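Local coordinates for protein putative aminopeptidase (Leishmania major, PDB 5NTH) that probably removes amino acids from the N-terminus of peptides as a manganese-dependent M17 leucyl aminopeptidase, and here binds the inhibitor actinonin, at residues I393-G398 with A417-A422; Y494-H499 with G506-V511. All blocks are in the same frame, centred on the assembly; numbering follows the deposited sequence.

Interaction 1 (I393-G398 with A417-A422). With BB2 (actinonin), chain E.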
ATOM      1  N   ILE A 393      -2.631 -26.827  -7.714  1.00 27.97           N
ATOM      2  CA  ILE A 393      -1.744 -27.876  -7.308  1.00 27.88           C
ATOM      3  C   ILE A 393      -2.482 -29.096  -6.866  1.00 28.28           C
ATOM      4  O   ILE A 393      -2.215 -30.181  -7.337  1.00 29.36           O
ATOM      5  CB  ILE A 393      -0.824 -27.447  -6.184  1.00 27.81           C
ATOM      6  CG1 ILE A 393       0.219 -26.456  -6.734  1.00 28.24           C
ATOM      7  CG2 ILE A 393      -0.125 -28.669  -5.613  1.00 27.70           C
ATOM      8  CD1 ILE A 393       1.112 -25.824  -5.690  1.00 28.14           C
ATOM      9  N   VAL A 394      -3.383 -28.936  -5.921  1.00 28.34           N
ATOM     10  CA  VAL A 394      -4.123 -30.087  -5.414  1.00 27.77           C
ATOM     11  C   VAL A 394      -4.945 -30.704  -6.540  1.00 27.37           C
ATOM     12  O   VAL A 394      -5.126 -31.907  -6.581  1.00 27.41           O
ATOM     13  CB  VAL A 394      -5.077 -29.715  -4.262  1.00 28.21           C
ATOM     14  CG1 VAL A 394      -4.356 -28.967  -3.138  1.00 27.80           C
ATOM     15  CG2 VAL A 394      -6.251 -28.896  -4.777  1.00 28.51           C
ATOM     16  N   LEU A 395      -5.449 -29.866  -7.439  1.00 27.05           N
ATOM     17  CA  LEU A 395      -6.290 -30.313  -8.528  1.00 27.16           C
ATOM     18  C   LEU A 395      -5.478 -31.061  -9.557  1.00 27.24           C
ATOM     19  O   LEU A 395      -5.971 -31.973 -10.201  1.00 27.14           O
ATOM     20  CB  LEU A 395      -6.941 -29.142  -9.235  1.00 27.63           C
ATOM     21  CG  LEU A 395      -8.152 -28.475  -8.628  1.00 28.19           C
ATOM     22  CD1 LEU A 395      -8.520 -27.287  -9.505  1.00 28.22           C
ATOM     23  CD2 LEU A 395      -9.326 -29.432  -8.491  1.00 28.59           C
ATOM     24  N   GLY A 396      -4.247 -30.627  -9.744  1.00 27.18           N
ATOM     25  CA  GLY A 396      -3.313 -31.356 -10.543  1.00 26.64           C
ATOM     26  C   GLY A 396      -3.230 -32.799 -10.113  1.00 26.61           C
ATOM     27  O   GLY A 396      -3.338 -33.662 -10.950  1.00 29.06           O
ATOM     28  N   ASP A 397      -3.040 -33.093  -8.836  1.00 26.32           N
ATOM     29  CA  ASP A 397      -3.004 -34.499  -8.403  1.00 26.65           C
ATOM     30  C   ASP A 397      -4.401 -35.130  -8.571  1.00 27.51           C
ATOM     31  O   ASP A 397      -4.534 -36.327  -8.803  1.00 29.19           O
ATOM     32  CB  ASP A 397      -2.488 -34.653  -6.961  1.00 26.49           C
ATOM     33  CG  ASP A 397      -0.955 -34.599  -6.859  1.00 27.44           C
ATOM     34  OD1 ASP A 397      -0.246 -34.843  -7.850  1.00 29.58           O
ATOM     35  OD2 ASP A 397      -0.420 -34.347  -5.776  1.00 28.02           O
ATOM     36  N   GLY A 398      -5.446 -34.323  -8.471  1.00 27.38           N
ATOM     37  CA  GLY A 398      -6.798 -34.831  -8.588  1.00 27.16           C
ATOM     38  C   GLY A 398      -7.106 -35.347  -9.976  1.00 26.70           C
ATOM     39  O   GLY A 398      -7.673 -36.434 -10.141  1.00 26.32           O
ATOM     40  N   ALA A 417     -13.714 -25.548  -9.706  1.00 25.82           N
ATOM     41  CA  ALA A 417     -12.896 -24.941  -8.676  1.00 25.54           C
ATOM     42  C   ALA A 417     -13.191 -23.453  -8.509  1.00 25.94           C
ATOM     43  O   ALA A 417     -13.452 -22.768  -9.495  1.00 25.89           O
ATOM     44  CB  ALA A 417     -11.455 -25.144  -9.041  1.00 25.48           C
ATOM     45  N   THR A 418     -13.191 -22.977  -7.260  1.00 26.53           N
ATOM     46  CA  THR A 418     -13.167 -21.532  -6.941  1.00 27.64           C
ATOM     47  C   THR A 418     -11.710 -21.105  -7.056  1.00 28.45           C
ATOM     48  O   THR A 418     -10.973 -21.076  -6.077  1.00 28.93           O
ATOM     49  CB  THR A 418     -13.659 -21.233  -5.504  1.00 27.32           C
ATOM     50  OG1 THR A 418     -12.966 -22.077  -4.587  1.00 26.57           O
ATOM     51  CG2 THR A 418     -15.138 -21.512  -5.348  1.00 27.64           C
ATOM     52  N   LEU A 419     -11.261 -20.832  -8.256  1.00 29.31           N
ATOM     53  CA  LEU A 419      -9.844 -20.908  -8.457  1.00 30.81           C
ATOM     54  C   LEU A 419      -9.148 -19.573  -8.283  1.00 32.03           C
ATOM     55  O   LEU A 419      -8.138 -19.529  -7.595  1.00 32.25           O
ATOM     56  CB  LEU A 419      -9.499 -21.555  -9.797  1.00 30.56           C
ATOM     57  CG  LEU A 419      -8.061 -22.088  -9.791  1.00 31.46           C
ATOM     58  CD1 LEU A 419      -7.833 -23.175  -8.744  1.00 31.59           C
ATOM     59  CD2 LEU A 419      -7.688 -22.632 -11.154  1.00 32.51           C
ATOM     60  N   THR A 420      -9.686 -18.512  -8.897  1.00 32.43           N
ATOM     61  CA  THR A 420      -8.967 -17.246  -9.096  1.00 32.64           C
ATOM     62  C   THR A 420      -9.872 -16.035  -9.030  1.00 31.59           C
ATOM     63  O   THR A 420     -11.030 -16.100  -9.433  1.00 32.76           O
ATOM     64  CB  THR A 420      -8.247 -17.173 -10.494  1.00 34.69           C
ATOM     65  OG1 THR A 420      -9.199 -17.158 -11.576  1.00 34.38           O
ATOM     66  CG2 THR A 420      -7.249 -18.333 -10.701  1.00 34.91           C
ATOM     67  N   GLY A 421      -9.312 -14.915  -8.590  1.00 30.07           N
ATOM     68  CA  GLY A 421      -9.947 -13.604  -8.725  1.00 29.44           C
ATOM     69  C   GLY A 421      -9.931 -13.044 -10.142  1.00 29.05           C
ATOM     70  O   GLY A 421     -10.728 -12.163 -10.485  1.00 30.34           O
ATOM     71  N   ALA A 422      -9.024 -13.535 -10.975  1.00 27.89           N
ATOM     72  CA  ALA A 422      -8.974 -13.123 -12.361  1.00 27.69           C
ATOM     73  C   ALA A 422     -10.300 -13.457 -13.044  1.00 28.15           C
ATOM     74  O   ALA A 422     -10.818 -12.686 -13.887  1.00 28.13           O
ATOM     75  CB  ALA A 422      -7.809 -13.798 -13.057  1.00 27.58           C
TER
HETATM   76  C5  BB2 E 604      -7.022 -16.726  -5.670  0.60 40.35           C
HETATM   77  C3  BB2 E 604      -6.712 -17.844  -4.721  0.60 40.41           C
HETATM   78  O4  BB2 E 604      -6.274 -17.545  -3.645  0.60 39.32           O
HETATM   79  N1  BB2 E 604      -6.955 -19.110  -5.033  0.60 41.21           N
HETATM   80  O2  BB2 E 604      -6.684 -20.123  -4.086  0.60 46.17           O
HETATM   81  C6  BB2 E 604      -5.730 -16.018  -6.058  0.60 41.71           C
HETATM   82  C12 BB2 E 604      -6.082 -14.622  -6.460  0.60 42.80           C
HETATM   83  O13 BB2 E 604      -6.406 -14.429  -7.600  0.60 42.87           O
HETATM   84  C7  BB2 E 604      -5.040 -16.798  -7.185  0.60 41.01           C
HETATM   85  C8  BB2 E 604      -3.777 -16.134  -7.726  0.60 40.76           C
HETATM   86  C9  BB2 E 604      -2.644 -16.140  -6.710  0.60 41.18           C
HETATM   87  C10 BB2 E 604      -2.085 -14.744  -6.495  0.60 42.64           C
HETATM   88  C11 BB2 E 604      -1.248 -14.298  -7.681  0.60 42.98           C
HETATM   89  N14 BB2 E 604      -6.050 -13.652  -5.556  0.60 45.40           N
HETATM   90  C15 BB2 E 604      -6.426 -12.284  -5.900  0.60 48.91           C
HETATM   91  C16 BB2 E 604      -7.199 -11.596  -4.750  0.60 49.63           C
HETATM   92  C18 BB2 E 604      -6.950 -10.086  -4.610  0.60 49.71           C
HETATM   93  C17 BB2 E 604      -8.711 -11.866  -4.884  0.60 47.74           C
HETATM   94  C19 BB2 E 604      -5.213 -11.560  -6.432  0.60 51.80           C
HETATM   95  O20 BB2 E 604      -5.155 -11.448  -7.640  0.60 48.62           O
HETATM   96  N21 BB2 E 604      -4.241 -11.060  -5.636  0.60 60.03           N
HETATM   97  C22 BB2 E 604      -3.428  -9.920  -6.080  0.60 64.16           C
HETATM   98  C23 BB2 E 604      -3.803 -11.459  -4.290  0.60 60.72           C
HETATM   99  C24 BB2 E 604      -3.041 -10.273  -3.697  0.60 61.25           C
HETATM  100  C25 BB2 E 604      -2.915  -9.239  -4.800  0.60 62.53           C
HETATM  101  C26 BB2 E 604      -2.265 -10.490  -6.907  0.60 65.30           C
HETATM  102  O27 BB2 E 604      -2.718 -11.066  -8.141  0.60 64.64           O
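Leu395 of helix 391-404 meets Ala417, the last residue of strand 412-417, and Leu419 in the loop beyond it, in the catalytic domain of an M17 aminopeptidase. This is a helix packed on a mixed beta sheet. The loop 418-421, which follows the strand, carries part of the inhibitor pocket.

The contact between the segments is apolar and small, burying 85 Å² in all. One methyl does the touching. Leu395 CD1 lies 3.7 Å from Ala417 CB, and the same CD1 is 4.2 Å from Leu419 CD1. The Leu395 side chain has CG anti to its carbonyl carbon (chi1 -79°), and CD1 then continues the extended chain toward the sheet. Leu419 comes in differently: its CB points along the contact rather than at the helix, and only the end of the side chain comes nearer. Val296 and Cys357, on neighbouring strands, also pack on Leu395.

Hydrogen bonds tie the loop to its surroundings. Thr418, the centre of an inverse gamma turn, has its OG1 hydrogen-bonded to Asp321 OD1, so it is a second-shell partner of a manganese ligand. Asp512 holds the loop through Leu419 N and Thr420 OG1, and the latter also caps Gln423 N at the start of helix 422-427.

This loop holds the inhibitor through its backbone; Lys310 NZ adds a further hydrogen bond. Gly421 N donates to BB2 O13, a peptide-like carbonyl oxygen of actinonin, at 3.1 Å and an N-H...O angle of 159°. Thr420 CA lies 4.0 Å from BB2 C5, between the two polar grips. At the hydroxamate end, BB2 N1 donates to Leu419 O over 2.9 Å, and this bond is nearly straight at 171°.

Interaction 2 (Y494-H499 with G506-V511)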
ATOM      1  N   TYR A 494      -4.833 -24.160 -17.405  1.00 23.57           N
ATOM      2  CA  TYR A 494      -3.651 -24.728 -18.078  1.00 23.59           C
ATOM      3  C   TYR A 494      -2.734 -25.470 -17.118  1.00 22.93           C
ATOM      4  O   TYR A 494      -2.204 -26.521 -17.437  1.00 22.72           O
ATOM      5  CB  TYR A 494      -2.865 -23.613 -18.785  1.00 23.93           C
ATOM      6  CG  TYR A 494      -1.513 -24.041 -19.304  1.00 24.51           C
ATOM      7  CD1 TYR A 494      -1.382 -24.687 -20.538  1.00 24.53           C
ATOM      8  CD2 TYR A 494      -0.356 -23.805 -18.548  1.00 24.93           C
ATOM      9  CE1 TYR A 494      -0.139 -25.091 -20.997  1.00 24.96           C
ATOM     10  CE2 TYR A 494       0.891 -24.201 -18.992  1.00 24.79           C
ATOM     11  CZ  TYR A 494       0.997 -24.840 -20.214  1.00 25.30           C
ATOM     12  OH  TYR A 494       2.237 -25.239 -20.643  1.00 26.00           O
ATOM     13  N   PHE A 495      -2.560 -24.922 -15.935  1.00 22.55           N
ATOM     14  CA  PHE A 495      -1.746 -25.585 -14.960  1.00 22.61           C
ATOM     15  C   PHE A 495      -2.323 -26.957 -14.749  1.00 22.79           C
ATOM     16  O   PHE A 495      -1.625 -27.916 -14.881  1.00 22.74           O
ATOM     17  CB  PHE A 495      -1.696 -24.842 -13.632  1.00 22.63           C
ATOM     18  CG  PHE A 495      -0.828 -25.518 -12.633  1.00 22.63           C
ATOM     19  CD1 PHE A 495      -1.323 -26.560 -11.851  1.00 22.61           C
ATOM     20  CD2 PHE A 495       0.513 -25.183 -12.526  1.00 22.64           C
ATOM     21  CE1 PHE A 495      -0.500 -27.226 -10.936  1.00 22.52           C
ATOM     22  CE2 PHE A 495       1.331 -25.840 -11.615  1.00 22.66           C
ATOM     23  CZ  PHE A 495       0.821 -26.870 -10.822  1.00 22.63           C
ATOM     24  N   VAL A 496      -3.616 -27.036 -14.459  1.00 23.61           N
ATOM     25  CA  VAL A 496      -4.282 -28.319 -14.172  1.00 23.58           C
ATOM     26  C   VAL A 496      -4.273 -29.232 -15.387  1.00 23.80           C
ATOM     27  O   VAL A 496      -4.098 -30.431 -15.283  1.00 23.62           O
ATOM     28  CB  VAL A 496      -5.749 -28.147 -13.750  1.00 23.64           C
ATOM     29  CG1 VAL A 496      -6.290 -29.461 -13.211  1.00 23.94           C
ATOM     30  CG2 VAL A 496      -5.903 -27.081 -12.672  1.00 23.54           C
ATOM     31  N   GLU A 497      -4.481 -28.665 -16.551  1.00 24.46           N
ATOM     32  CA  GLU A 497      -4.449 -29.475 -17.747  1.00 25.52           C
ATOM     33  C   GLU A 497      -3.150 -30.282 -17.894  1.00 26.04           C
ATOM     34  O   GLU A 497      -3.174 -31.421 -18.371  1.00 27.03           O
ATOM     35  CB  GLU A 497      -4.626 -28.607 -18.968  1.00 26.07           C
ATOM     36  CG  GLU A 497      -4.977 -29.384 -20.211  1.00 26.21           C
ATOM     37  CD  GLU A 497      -5.150 -28.479 -21.405  1.00 26.82           C
ATOM     38  OE1 GLU A 497      -4.744 -27.301 -21.313  1.00 27.29           O
ATOM     39  OE2 GLU A 497      -5.693 -28.944 -22.443  1.00 27.95           O
ATOM     40  N   GLN A 498      -2.019 -29.733 -17.464  1.00 25.50           N
ATOM     41  CA  GLN A 498      -0.764 -30.428 -17.703  1.00 25.08           C
ATOM     42  C   GLN A 498      -0.631 -31.712 -16.929  1.00 24.89           C
ATOM     43  O   GLN A 498       0.251 -32.485 -17.229  1.00 25.53           O
ATOM     44  CB  GLN A 498       0.429 -29.550 -17.369  1.00 25.44           C
ATOM     45  CG  GLN A 498       0.474 -28.203 -18.049  1.00 25.77           C
ATOM     46  CD  GLN A 498       0.054 -28.264 -19.505  1.00 26.60           C
ATOM     47  OE1 GLN A 498      -1.075 -27.895 -19.843  1.00 29.04           O
ATOM     48  NE2 GLN A 498       0.931 -28.751 -20.364  1.00 26.09           N
ATOM     49  N   HIS A 499      -1.489 -31.954 -15.941  1.00 24.75           N
ATOM     50  CA  HIS A 499      -1.334 -33.122 -15.065  1.00 24.98           C
ATOM     51  C   HIS A 499      -2.262 -34.255 -15.451  1.00 24.59           C
ATOM     52  O   HIS A 499      -2.334 -35.262 -14.756  1.00 23.69           O
ATOM     53  CB  HIS A 499      -1.411 -32.686 -13.585  1.00 25.48           C
ATOM     54  CG  HIS A 499      -0.331 -31.695 -13.245  1.00 26.52           C
ATOM     55  ND1 HIS A 499       0.981 -32.069 -13.039  1.00 26.95           N
ATOM     56  CD2 HIS A 499      -0.333 -30.339 -13.236  1.00 26.76           C
ATOM     57  CE1 HIS A 499       1.725 -30.989 -12.868  1.00 27.16           C
ATOM     58  NE2 HIS A 499       0.951 -29.925 -12.987  1.00 26.75           N
ATOM     59  N   GLY A 506      -9.936 -37.442 -24.408  1.00 33.95           N
ATOM     60  CA  GLY A 506     -11.101 -36.561 -24.662  1.00 33.57           C
ATOM     61  C   GLY A 506     -11.057 -35.202 -23.943  1.00 33.66           C
ATOM     62  O   GLY A 506     -10.090 -34.869 -23.279  1.00 34.02           O
ATOM     63  N   PRO A 507     -12.125 -34.406 -24.051  1.00 32.81           N
ATOM     64  CA  PRO A 507     -12.090 -33.043 -23.575  1.00 32.12           C
ATOM     65  C   PRO A 507     -11.838 -32.858 -22.079  1.00 32.31           C
ATOM     66  O   PRO A 507     -12.311 -33.641 -21.236  1.00 30.89           O
ATOM     67  CB  PRO A 507     -13.498 -32.535 -23.891  1.00 32.27           C
ATOM     68  CG  PRO A 507     -14.012 -33.447 -24.922  1.00 32.25           C
ATOM     69  CD  PRO A 507     -13.475 -34.765 -24.495  1.00 32.61           C
ATOM     70  N   PHE A 508     -11.115 -31.786 -21.780  1.00 32.36           N
ATOM     71  CA  PHE A 508     -10.915 -31.315 -20.425  1.00 32.45           C
ATOM     72  C   PHE A 508     -11.644 -29.988 -20.317  1.00 31.25           C
ATOM     73  O   PHE A 508     -11.347 -29.063 -21.094  1.00 30.80           O
ATOM     74  CB  PHE A 508      -9.427 -31.119 -20.201  1.00 33.70           C
ATOM     75  CG  PHE A 508      -9.087 -30.413 -18.930  1.00 33.88           C
ATOM     76  CD1 PHE A 508      -9.181 -31.074 -17.719  1.00 33.85           C
ATOM     77  CD2 PHE A 508      -8.662 -29.096 -18.952  1.00 33.90           C
ATOM     78  CE1 PHE A 508      -8.868 -30.435 -16.545  1.00 33.98           C
ATOM     79  CE2 PHE A 508      -8.331 -28.453 -17.785  1.00 34.37           C
ATOM     80  CZ  PHE A 508      -8.432 -29.127 -16.578  1.00 34.69           C
ATOM     81  N   VAL A 509     -12.600 -29.917 -19.386  1.00 30.06           N
ATOM     82  CA  VAL A 509     -13.455 -28.733 -19.203  1.00 29.55           C
ATOM     83  C   VAL A 509     -13.283 -28.239 -17.808  1.00 28.15           C
ATOM     84  O   VAL A 509     -13.726 -28.886 -16.864  1.00 26.85           O
ATOM     85  CB  VAL A 509     -14.951 -29.032 -19.378  1.00 30.28           C
ATOM     86  CG1 VAL A 509     -15.784 -27.761 -19.307  1.00 29.94           C
ATOM     87  CG2 VAL A 509     -15.177 -29.706 -20.713  1.00 31.81           C
ATOM     88  N   HIS A 510     -12.658 -27.071 -17.711  1.00 28.06           N
ATOM     89  CA  HIS A 510     -12.330 -26.449 -16.445  1.00 27.80           C
ATOM     90  C   HIS A 510     -13.284 -25.330 -16.164  1.00 26.73           C
ATOM     91  O   HIS A 510     -13.361 -24.403 -16.955  1.00 26.17           O
ATOM     92  CB  HIS A 510     -10.939 -25.905 -16.526  1.00 28.29           C
ATOM     93  CG  HIS A 510     -10.501 -25.152 -15.312  1.00 29.06           C
ATOM     94  ND1 HIS A 510      -9.972 -25.771 -14.203  1.00 30.01           N
ATOM     95  CD2 HIS A 510     -10.452 -23.828 -15.060  1.00 28.84           C
ATOM     96  CE1 HIS A 510      -9.643 -24.864 -13.308  1.00 29.67           C
ATOM     97  NE2 HIS A 510      -9.914 -23.675 -13.808  1.00 29.81           N
ATOM     98  N   VAL A 511     -14.004 -25.425 -15.045  1.00 26.15           N
ATOM     99  CA  VAL A 511     -14.953 -24.388 -14.653  1.00 26.11           C
ATOM    100  C   VAL A 511     -14.462 -23.632 -13.426  1.00 26.08           C
ATOM    101  O   VAL A 511     -14.369 -24.166 -12.319  1.00 25.03           O
ATOM    102  CB  VAL A 511     -16.357 -24.947 -14.390  1.00 26.11           C
ATOM    103  CG1 VAL A 511     -17.336 -23.803 -14.165  1.00 26.29           C
ATOM    104  CG2 VAL A 511     -16.822 -25.785 -15.558  1.00 25.70           C
TER
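Phe508 of strand 508-512 packs its ring against Val496 and Glu497 of helix 488-497. The contact is close and largely apolar. Glu497 CA sits over one face of the ring, 4.0 Å above its plane and offset toward the rim. Glu497 CB is 3.9 Å from Phe508 CE2, and Glu497 CG is 3.9 Å from Phe508 CD2. So the aliphatic part of the glutamate does the touching. Val496 reaches the far end of the ring, with CG1 4.0 Å from Phe508 CZ. The other branch of the valine turns to the next inward-facing residue of the strand: Val496 CG2 is 4.4 Å from His510 CE1.

Torsions and outside partners fix these groups. Glu497 CG is anti to the backbone N (chi1 -164°), and the chain runs on extended past the ring. Its carboxylate is held at both oxygens, OE1 by Tyr435 OH and OE2 by Tyr461 OH. The carboxylate plane lies 15° from that of the phenyl ring. His510 ND1 is hydrogen-bonded to Asp415 OD2 on the adjacent strand.

Val496 also touches Leu395 and Val399 of helix 391-404. Strand 508-512 lies inside the mixed sheet of the catalytic domain, between the parallel strand 412-417 and the antiparallel strand 432-436. Helix 488-497 therefore packs on this sheet beside helix 391-404.

In the fold
Interactions 1 and 2 lie 10 Å apart between centres, on one sheet of the catalytic domain. Their strands are neighbours: Ala417 N is 3.0 Å from Val511 O, a probable hydrogen bond. Their helices meet too, with Ile393 N 3.9 Å from Phe495 CE1. The loop after helix 488-497 adds Gly396 O at 3.4 Å from His499 CB. Leu419 CD2 lies 3.6 Å from His510 NE2, so the pocket loop rests on interaction 2. Interaction 1 is nearer the active site. The side chain of Leu419 is about 6 Å from a manganese ion and about 3 Å from the bound bicarbonate. In interaction 2, the side chain of His510 stays about 10 Å from actinonin and about 11 Å from a manganese ion.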